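Side-chain contacts in tyrosine--tRNA ligase (PDB 2CYC), which probably attaches tyrosine to its cognate tRNA in two steps, activating the amino acid with ATP and then passing it to the acceptor end: residues Gly187-Lys192 / Gln249-Lys254; Trp78-Leu83 / Thr151-Gln156. All blocks are in the same frame, centred on the assembly; numbering follows the deposited sequence.

Contact 1. Residues Gly187-Lys192 / Gln249-Lys254; sequences GMDQRK and QMKMSK. With TYR (tyrosine), chain C.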
ATOM      1  N   GLY A 187     -19.067   3.494 -13.128  1.00 19.45           N
ATOM      2  CA  GLY A 187     -19.204   3.270 -14.550  1.00 14.38           C
ATOM      3  C   GLY A 187     -18.573   1.898 -14.770  1.00 14.85           C
ATOM      4  O   GLY A 187     -17.772   1.447 -13.944  1.00 13.98           O
ATOM      5  N   MET A 188     -18.931   1.242 -15.870  1.00 15.88           N
ATOM      6  CA  MET A 188     -18.429  -0.090 -16.220  1.00 18.35           C
ATOM      7  C   MET A 188     -16.919  -0.310 -16.160  1.00 17.70           C
ATOM      8  O   MET A 188     -16.481  -1.431 -15.907  1.00 16.59           O
ATOM      9  CB  MET A 188     -18.915  -0.485 -17.621  1.00 18.67           C
ATOM     10  CG  MET A 188     -20.285  -1.137 -17.660  1.00 31.06           C
ATOM     11  SD  MET A 188     -20.324  -2.745 -16.844  1.00 28.40           S
ATOM     12  CE  MET A 188     -19.532  -3.800 -18.049  1.00 37.88           C
ATOM     13  N   ASP A 189     -16.126   0.736 -16.386  1.00 15.59           N
ATOM     14  CA  ASP A 189     -14.674   0.581 -16.361  1.00 22.15           C
ATOM     15  C   ASP A 189     -14.074   0.408 -14.968  1.00 23.27           C
ATOM     16  O   ASP A 189     -12.870   0.190 -14.824  1.00 24.70           O
ATOM     17  CB  ASP A 189     -13.975   1.742 -17.099  1.00 23.41           C
ATOM     18  CG  ASP A 189     -14.390   3.124 -16.594  1.00 24.48           C
ATOM     19  OD1 ASP A 189     -15.099   3.237 -15.577  1.00 27.13           O
ATOM     20  OD2 ASP A 189     -13.990   4.118 -17.234  1.00 32.47           O
ATOM     21  N   GLN A 190     -14.911   0.500 -13.942  1.00 18.00           N
ATOM     22  CA  GLN A 190     -14.442   0.325 -12.576  1.00 17.76           C
ATOM     23  C   GLN A 190     -14.808  -1.057 -12.042  1.00 19.54           C
ATOM     24  O   GLN A 190     -14.478  -1.376 -10.906  1.00 18.89           O
ATOM     25  CB  GLN A 190     -15.088   1.363 -11.658  1.00 20.23           C
ATOM     26  CG  GLN A 190     -14.864   2.800 -12.080  1.00 21.35           C
ATOM     27  CD  GLN A 190     -13.404   3.128 -12.154  1.00 22.68           C
ATOM     28  OE1 GLN A 190     -12.684   3.039 -11.154  1.00 19.58           O
ATOM     29  NE2 GLN A 190     -12.947   3.508 -13.340  1.00 19.97           N
ATOM     30  N   ARG A 191     -15.477  -1.874 -12.856  1.00 17.72           N
ATOM     31  CA  ARG A 191     -15.953  -3.185 -12.397  1.00 18.80           C
ATOM     32  C   ARG A 191     -14.927  -4.114 -11.773  1.00 13.30           C
ATOM     33  O   ARG A 191     -15.261  -4.900 -10.882  1.00 20.27           O
ATOM     34  CB  ARG A 191     -16.704  -3.918 -13.528  1.00 21.53           C
ATOM     35  CG  ARG A 191     -15.817  -4.532 -14.613  1.00 22.35           C
ATOM     36  CD  ARG A 191     -16.686  -5.125 -15.717  1.00 25.46           C
ATOM     37  NE  ARG A 191     -17.584  -6.157 -15.205  1.00 21.77           N
ATOM     38  CZ  ARG A 191     -17.213  -7.407 -14.948  1.00 29.68           C
ATOM     39  NH1 ARG A 191     -18.096  -8.277 -14.477  1.00 20.00           N
ATOM     40  NH2 ARG A 191     -15.958  -7.789 -15.176  1.00 25.48           N
ATOM     41  N   LYS A 192     -13.680  -4.034 -12.217  1.00 18.54           N
ATOM     42  CA  LYS A 192     -12.655  -4.899 -11.649  1.00 19.09           C
ATOM     43  C   LYS A 192     -12.514  -4.717 -10.145  1.00 18.62           C
ATOM     44  O   LYS A 192     -12.352  -5.692  -9.410  1.00 21.08           O
ATOM     45  CB  LYS A 192     -11.306  -4.647 -12.317  1.00 17.58           C
ATOM     46  CG  LYS A 192     -11.185  -5.265 -13.701  1.00 22.12           C
ATOM     47  CD  LYS A 192      -9.859  -4.874 -14.328  1.00 22.85           C
ATOM     48  CE  LYS A 192      -9.725  -5.433 -15.734  1.00 23.03           C
ATOM     49  NZ  LYS A 192      -8.415  -5.021 -16.312  1.00 24.40           N
ATOM     50  N   GLN A 249     -11.703   2.753 -25.849  1.00 35.63           N
ATOM     51  CA  GLN A 249     -10.801   3.851 -26.178  1.00 37.36           C
ATOM     52  C   GLN A 249     -11.537   5.155 -26.476  1.00 36.29           C
ATOM     53  O   GLN A 249     -11.030   6.246 -26.192  1.00 34.05           O
ATOM     54  CB  GLN A 249      -9.958   3.481 -27.397  1.00 42.20           C
ATOM     55  CG  GLN A 249      -8.987   2.332 -27.167  1.00 56.00           C
ATOM     56  CD  GLN A 249      -8.462   1.755 -28.470  1.00 61.87           C
ATOM     57  OE1 GLN A 249      -8.086   2.494 -29.381  1.00 68.05           O
ATOM     58  NE2 GLN A 249      -8.432   0.429 -28.563  1.00 63.35           N
ATOM     59  N   MET A 250     -12.731   5.033 -27.046  1.00 30.24           N
ATOM     60  CA  MET A 250     -13.521   6.192 -27.439  1.00 34.61           C
ATOM     61  C   MET A 250     -14.443   6.792 -26.372  1.00 35.73           C
ATOM     62  O   MET A 250     -15.075   7.828 -26.618  1.00 29.38           O
ATOM     63  CB  MET A 250     -14.334   5.841 -28.691  1.00 37.40           C
ATOM     64  CG  MET A 250     -13.471   5.439 -29.892  1.00 39.04           C
ATOM     65  SD  MET A 250     -12.406   6.785 -30.461  1.00 41.26           S
ATOM     66  CE  MET A 250     -10.903   6.485 -29.520  1.00 36.24           C
ATOM     67  N   LYS A 251     -14.518   6.167 -25.197  1.00 33.36           N
ATOM     68  CA  LYS A 251     -15.379   6.687 -24.131  1.00 33.78           C
ATOM     69  C   LYS A 251     -15.017   8.151 -23.838  1.00 33.72           C
ATOM     70  O   LYS A 251     -13.843   8.528 -23.834  1.00 31.21           O
ATOM     71  CB  LYS A 251     -15.254   5.831 -22.864  1.00 31.11           C
ATOM     72  CG  LYS A 251     -13.888   5.840 -22.203  1.00 29.15           C
ATOM     73  CD  LYS A 251     -13.819   4.773 -21.119  1.00 32.16           C
ATOM     74  CE  LYS A 251     -12.496   4.799 -20.377  1.00 32.58           C
ATOM     75  NZ  LYS A 251     -12.326   3.579 -19.533  1.00 38.82           N
ATOM     76  N   MET A 252     -16.041   8.966 -23.604  1.00 30.46           N
ATOM     77  CA  MET A 252     -15.867  10.391 -23.354  1.00 25.02           C
ATOM     78  C   MET A 252     -14.814  10.804 -22.322  1.00 30.28           C
ATOM     79  O   MET A 252     -14.230  11.885 -22.442  1.00 30.21           O
ATOM     80  CB  MET A 252     -17.215  11.012 -22.999  1.00 26.59           C
ATOM     81  CG  MET A 252     -17.173  12.520 -22.810  1.00 30.42           C
ATOM     82  SD  MET A 252     -18.650  13.308 -23.496  1.00 33.54           S
ATOM     83  CE  MET A 252     -19.926  12.441 -22.556  1.00 22.62           C
ATOM     84  N   SER A 253     -14.565   9.978 -21.311  1.00 29.18           N
ATOM     85  CA  SER A 253     -13.548  10.330 -20.310  1.00 34.87           C
ATOM     86  C   SER A 253     -12.149  10.424 -20.915  1.00 32.78           C
ATOM     87  O   SER A 253     -11.245  11.002 -20.317  1.00 33.61           O
ATOM     88  CB  SER A 253     -13.526   9.316 -19.162  1.00 29.75           C
ATOM     89  OG  SER A 253     -14.529   9.623 -18.214  1.00 42.10           O
ATOM     90  N   LYS A 254     -11.973   9.861 -22.102  1.00 34.67           N
ATOM     91  CA  LYS A 254     -10.675   9.905 -22.758  1.00 38.46           C
ATOM     92  C   LYS A 254     -10.620  10.859 -23.951  1.00 38.33           C
ATOM     93  O   LYS A 254      -9.561  11.034 -24.560  1.00 35.84           O
ATOM     94  CB  LYS A 254     -10.267   8.493 -23.187  1.00 38.60           C
ATOM     95  CG  LYS A 254      -9.800   7.634 -22.016  1.00 45.55           C
ATOM     96  CD  LYS A 254      -9.170   6.328 -22.480  1.00 56.34           C
ATOM     97  CE  LYS A 254      -8.331   5.688 -21.368  1.00 63.15           C
ATOM     98  NZ  LYS A 254      -9.121   5.377 -20.138  1.00 68.06           N
TER
HETATM   99  N   TYR C 701     -11.277   4.994  -9.859  1.00 14.73           N
HETATM  100  CA  TYR C 701     -12.411   5.951 -10.031  1.00 22.87           C
HETATM  101  C   TYR C 701     -12.286   6.693 -11.361  1.00 25.66           C
HETATM  102  O   TYR C 701     -11.231   6.556 -12.018  1.00 26.49           O
HETATM  103  CB  TYR C 701     -12.432   6.959  -8.871  1.00 14.73           C
HETATM  104  CG  TYR C 701     -12.705   6.324  -7.521  1.00 17.44           C
HETATM  105  CD1 TYR C 701     -13.898   5.645  -7.275  1.00 14.90           C
HETATM  106  CD2 TYR C 701     -11.768   6.402  -6.487  1.00 17.69           C
HETATM  107  CE1 TYR C 701     -14.151   5.051  -6.026  1.00 16.73           C
HETATM  108  CE2 TYR C 701     -12.013   5.825  -5.242  1.00 16.39           C
HETATM  109  CZ  TYR C 701     -13.200   5.148  -5.016  1.00 16.40           C
HETATM  110  OH  TYR C 701     -13.428   4.566  -3.781  1.00 16.00           O
HETATM  111  OXT TYR C 701     -13.241   7.405 -11.727  1.00 26.11           O
HETATM  112  O   HOH W   1     -15.100   6.593 -17.812  1.00 32.08           O
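The carboxylate of Asp189 meets Lys251 at one oxygen and Gln190 at the other. Lys251 NZ lies 2.9 Å from Asp189 OD2, a salt bridge made on the anti lone pair, the one turned away from OD1. At OD1 the donor comes over a face instead: Gln190 NE2 sits 3.1 Å from Asp189 OD1, 78° out of the carboxylate plane, while OD1 itself lies almost in the amide plane of Gln190. A water 2.8 Å from Asp189 OD2 donates to it and joins it to Ser253 OG. The CA atoms of Asp189 and Lys251 are 9.9 Å apart, and the lysine chain, extended beyond CG, bridges the gap together with the carboxylate. With an alanine here instead of Asp189, the Lys251 ammonium would probably lose its carboxylate mate and one N-H of the Gln190 amide its acceptor. That amide matters because its other end, Gln190 OE1, accepts a hydrogen bond of 2.7 Å from the N of the bound tyrosine; Gln172 also bonds OE1, and Ile152 O takes NE2. Asp189 is thus a second-shell residue tying the amino-acid pocket to the KMSKS loop, a signature motif of class I aminoacyl-tRNA synthetases.

Contact 2. Residues Trp78-Leu83 / Thr151-Gln156; sequences WINDKL and TIMGRQ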
ATOM      1  N   TRP A  78      -4.453  12.524  -6.463  1.00 19.14           N
ATOM      2  CA  TRP A  78      -3.087  12.966  -6.201  1.00 21.42           C
ATOM      3  C   TRP A  78      -2.140  11.841  -6.646  1.00 27.03           C
ATOM      4  O   TRP A  78      -1.149  12.073  -7.344  1.00 23.60           O
ATOM      5  CB  TRP A  78      -2.954  13.261  -4.701  1.00 19.44           C
ATOM      6  CG  TRP A  78      -1.556  13.271  -4.136  1.00 21.19           C
ATOM      7  CD1 TRP A  78      -0.442  13.854  -4.683  1.00 20.39           C
ATOM      8  CD2 TRP A  78      -1.140  12.698  -2.888  1.00 18.45           C
ATOM      9  NE1 TRP A  78       0.642  13.678  -3.847  1.00 25.70           N
ATOM     10  CE2 TRP A  78       0.243  12.972  -2.740  1.00 20.78           C
ATOM     11  CE3 TRP A  78      -1.805  11.978  -1.874  1.00 18.03           C
ATOM     12  CZ2 TRP A  78       0.982  12.548  -1.618  1.00 22.39           C
ATOM     13  CZ3 TRP A  78      -1.077  11.558  -0.758  1.00 18.95           C
ATOM     14  CH2 TRP A  78       0.311  11.845  -0.641  1.00 23.65           C
ATOM     15  N   ILE A  79      -2.474  10.618  -6.250  1.00 21.36           N
ATOM     16  CA  ILE A  79      -1.694   9.439  -6.609  1.00 22.96           C
ATOM     17  C   ILE A  79      -1.679   9.261  -8.121  1.00 24.54           C
ATOM     18  O   ILE A  79      -0.649   8.922  -8.716  1.00 23.12           O
ATOM     19  CB  ILE A  79      -2.309   8.170  -5.980  1.00 18.16           C
ATOM     20  CG1 ILE A  79      -1.976   8.123  -4.487  1.00 14.53           C
ATOM     21  CG2 ILE A  79      -1.828   6.925  -6.722  1.00 12.34           C
ATOM     22  CD1 ILE A  79      -2.654   6.968  -3.757  1.00 13.59           C
ATOM     23  N   ASN A  80      -2.828   9.504  -8.743  1.00 18.36           N
ATOM     24  CA  ASN A  80      -2.942   9.336 -10.181  1.00 22.19           C
ATOM     25  C   ASN A  80      -2.470  10.543 -10.993  1.00 20.10           C
ATOM     26  O   ASN A  80      -2.780  10.664 -12.174  1.00 21.73           O
ATOM     27  CB  ASN A  80      -4.386   8.959 -10.549  1.00 14.86           C
ATOM     28  CG  ASN A  80      -4.453   8.138 -11.821  1.00 25.69           C
ATOM     29  OD1 ASN A  80      -3.439   7.597 -12.261  1.00 18.23           O
ATOM     30  ND2 ASN A  80      -5.643   8.026 -12.410  1.00 18.50           N
ATOM     31  N   ASP A  81      -1.717  11.428 -10.346  1.00 22.68           N
ATOM     32  CA  ASP A  81      -1.158  12.625 -10.979  1.00 26.15           C
ATOM     33  C   ASP A  81      -2.138  13.603 -11.626  1.00 31.02           C
ATOM     34  O   ASP A  81      -1.821  14.210 -12.645  1.00 25.86           O
ATOM     35  CB  ASP A  81      -0.110  12.223 -12.021  1.00 28.72           C
ATOM     36  CG  ASP A  81       1.021  11.409 -11.422  1.00 31.89           C
ATOM     37  OD1 ASP A  81       1.564  11.827 -10.375  1.00 30.18           O
ATOM     38  OD2 ASP A  81       1.367  10.358 -11.999  1.00 31.60           O
ATOM     39  N   LYS A  82      -3.315  13.785 -11.039  1.00 28.72           N
ATOM     40  CA  LYS A  82      -4.268  14.716 -11.630  1.00 27.67           C
ATOM     41  C   LYS A  82      -3.956  16.125 -11.175  1.00 27.36           C
ATOM     42  O   LYS A  82      -3.387  16.327 -10.099  1.00 22.09           O
ATOM     43  CB  LYS A  82      -5.701  14.350 -11.237  1.00 30.00           C
ATOM     44  CG  LYS A  82      -6.141  12.982 -11.732  1.00 21.09           C
ATOM     45  CD  LYS A  82      -5.867  12.815 -13.218  1.00 30.48           C
ATOM     46  CE  LYS A  82      -6.419  11.495 -13.717  1.00 27.31           C
ATOM     47  NZ  LYS A  82      -5.923  11.208 -15.087  1.00 47.55           N
ATOM     48  N   LEU A  83      -4.327  17.100 -11.999  1.00 26.64           N
ATOM     49  CA  LEU A  83      -4.081  18.485 -11.662  1.00 22.43           C
ATOM     50  C   LEU A  83      -2.635  18.633 -11.211  1.00 25.95           C
ATOM     51  O   LEU A  83      -2.346  19.208 -10.157  1.00 26.30           O
ATOM     52  CB  LEU A  83      -5.063  18.934 -10.561  1.00 25.10           C
ATOM     53  CG  LEU A  83      -6.509  19.112 -11.073  1.00 30.72           C
ATOM     54  CD1 LEU A  83      -7.514  19.259  -9.927  1.00 21.80           C
ATOM     55  CD2 LEU A  83      -6.550  20.351 -11.974  1.00 30.86           C
ATOM     56  N   THR A 151      -6.233  -0.726 -14.685  1.00 23.88           N
ATOM     57  CA  THR A 151      -7.014  -0.059 -15.719  1.00 25.50           C
ATOM     58  C   THR A 151      -8.148   0.811 -15.153  1.00 27.40           C
ATOM     59  O   THR A 151      -8.619   1.725 -15.834  1.00 21.70           O
ATOM     60  CB  THR A 151      -7.618  -1.093 -16.719  1.00 28.70           C
ATOM     61  OG1 THR A 151      -8.502  -1.980 -16.022  1.00 32.80           O
ATOM     62  CG2 THR A 151      -6.503  -1.912 -17.382  1.00 26.04           C
ATOM     63  N   ILE A 152      -8.585   0.543 -13.918  1.00 20.97           N
ATOM     64  CA  ILE A 152      -9.665   1.339 -13.344  1.00 24.14           C
ATOM     65  C   ILE A 152      -9.254   2.802 -13.198  1.00 26.43           C
ATOM     66  O   ILE A 152     -10.115   3.681 -13.064  1.00 25.84           O
ATOM     67  CB  ILE A 152     -10.155   0.804 -11.951  1.00 19.10           C
ATOM     68  CG1 ILE A 152      -9.049   0.926 -10.900  1.00 26.30           C
ATOM     69  CG2 ILE A 152     -10.635  -0.644 -12.083  1.00 17.90           C
ATOM     70  CD1 ILE A 152      -9.470   0.428  -9.509  1.00 20.57           C
ATOM     71  N   MET A 153      -7.951   3.078 -13.226  1.00 23.98           N
ATOM     72  CA  MET A 153      -7.511   4.460 -13.103  1.00 26.09           C
ATOM     73  C   MET A 153      -7.048   5.018 -14.438  1.00 26.66           C
ATOM     74  O   MET A 153      -6.358   6.042 -14.502  1.00 26.95           O
ATOM     75  CB  MET A 153      -6.432   4.611 -12.020  1.00 28.15           C
ATOM     76  CG  MET A 153      -5.058   4.073 -12.322  1.00 33.67           C
ATOM     77  SD  MET A 153      -4.069   4.062 -10.765  1.00 39.64           S
ATOM     78  CE  MET A 153      -4.398   2.510 -10.281  1.00  5.82           C
ATOM     79  N   GLY A 154      -7.462   4.334 -15.503  1.00 28.99           N
ATOM     80  CA  GLY A 154      -7.137   4.755 -16.852  1.00 35.82           C
ATOM     81  C   GLY A 154      -5.704   4.511 -17.273  1.00 37.13           C
ATOM     82  O   GLY A 154      -5.203   5.187 -18.165  1.00 38.71           O
ATOM     83  N   ARG A 155      -5.045   3.549 -16.639  1.00 37.92           N
ATOM     84  CA  ARG A 155      -3.658   3.230 -16.965  1.00 39.69           C
ATOM     85  C   ARG A 155      -3.451   1.771 -17.310  1.00 42.22           C
ATOM     86  O   ARG A 155      -4.314   0.923 -17.065  1.00 37.63           O
ATOM     87  CB  ARG A 155      -2.737   3.555 -15.790  1.00 37.58           C
ATOM     88  CG  ARG A 155      -2.565   5.020 -15.551  1.00 48.06           C
ATOM     89  CD  ARG A 155      -1.981   5.284 -14.191  1.00 37.90           C
ATOM     90  NE  ARG A 155      -2.028   6.711 -13.918  1.00 49.69           N
ATOM     91  CZ  ARG A 155      -1.248   7.609 -14.503  1.00 50.01           C
ATOM     92  NH1 ARG A 155      -0.346   7.220 -15.391  1.00 51.75           N
ATOM     93  NH2 ARG A 155      -1.383   8.897 -14.212  1.00 54.40           N
ATOM     94  N   GLN A 156      -2.284   1.501 -17.879  1.00 39.77           N
ATOM     95  CA  GLN A 156      -1.881   0.154 -18.230  1.00 45.17           C
ATOM     96  C   GLN A 156      -0.578  -0.055 -17.466  1.00 45.08           C
ATOM     97  O   GLN A 156       0.122   0.910 -17.156  1.00 44.57           O
ATOM     98  CB  GLN A 156      -1.642   0.033 -19.738  1.00 44.82           C
ATOM     99  CG  GLN A 156      -2.898   0.165 -20.582  1.00 52.69           C
ATOM    100  CD  GLN A 156      -4.033  -0.732 -20.101  1.00 60.84           C
ATOM    101  OE1 GLN A 156      -3.838  -1.923 -19.841  1.00 58.77           O
ATOM    102  NE2 GLN A 156      -5.229  -0.160 -19.990  1.00 63.01           N
TER
HETATM  103  O   HOH W   2       1.210  10.041 -14.521  1.00 44.86           O
HETATM  104  O   HOH W   3      -5.012   8.124 -15.890  1.00 59.56           O
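Arg155 reaches over to Asn80 and Asp81 with its chain extended from CG to NE. CB leaves the backbone toward the 78-83 segment, and with CG beside the backbone N and opposite the carbonyl carbon (chi1 -71°) the chain runs out to CD, which passes 3.3 Å from Asn80 OD1. At NE the same oxygen stands at the guanidinium edge, near its plane; the modelled Arg155 NE to Asn80 OD1 separation of 2.3 Å is too short to be taken literally, although the direction suits a hydrogen bond. NH2 has the firmer evidence: Arg155 NH2 donates to the backbone Asn80 O at 3.0 Å, with that oxygen in the guanidinium plane but the donor 58° out of the carbonyl plane. A water accepts from Arg155 NH2 and donates to Asp81 OD2, whose direct approach to NH2, 3.8 Å, is a long, purely electrostatic salt bridge with the two planes nearly perpendicular; OD2 has its main charge partner in Lys165. The other branch of the Asn80 amide turns to the loop: Asn80 ND2 donates to Met153 O over 3.0 Å at 160°, in the carbonyl plane and on a lone pair, and also bonds Glu41. These two ND2 bonds probably fix the orientation of the amide. Met153 CB packs 3.5 Å from Asn80 ND2. The chemistry is therefore that of a buried asparagine, the first residue beyond helix 74-79, whose end is closed by a Schellman motif with Asp81 as C-prime residue; Asn80 ties that end to the loop beside the tyrosine pocket, while the arginine's charge is probably offset in part by Asp81.

How the contacts relate
Along the chain the two contacts come in series, contact 2 closing before contact 1 opens, and their centres lie about 13 Å apart within the same class I synthetase core. Contact 2 joins the end of helix 74-79 to the loop between helices 143-148 and 164-178; contact 1 joins the turn between strand 183-187 and helix 191-200 to the end of helix 240-250. They meet directly: Lys192 NZ probably bonds Thr151 OG1 at 3.1 Å, and Asp189 O packs 3.6 Å from Ile152 CG2. Because Ile152 and Gln190 both line the tyrosine pocket, this junction places the two contacts on adjoining parts of its wall, with the KMSKS segment alongside.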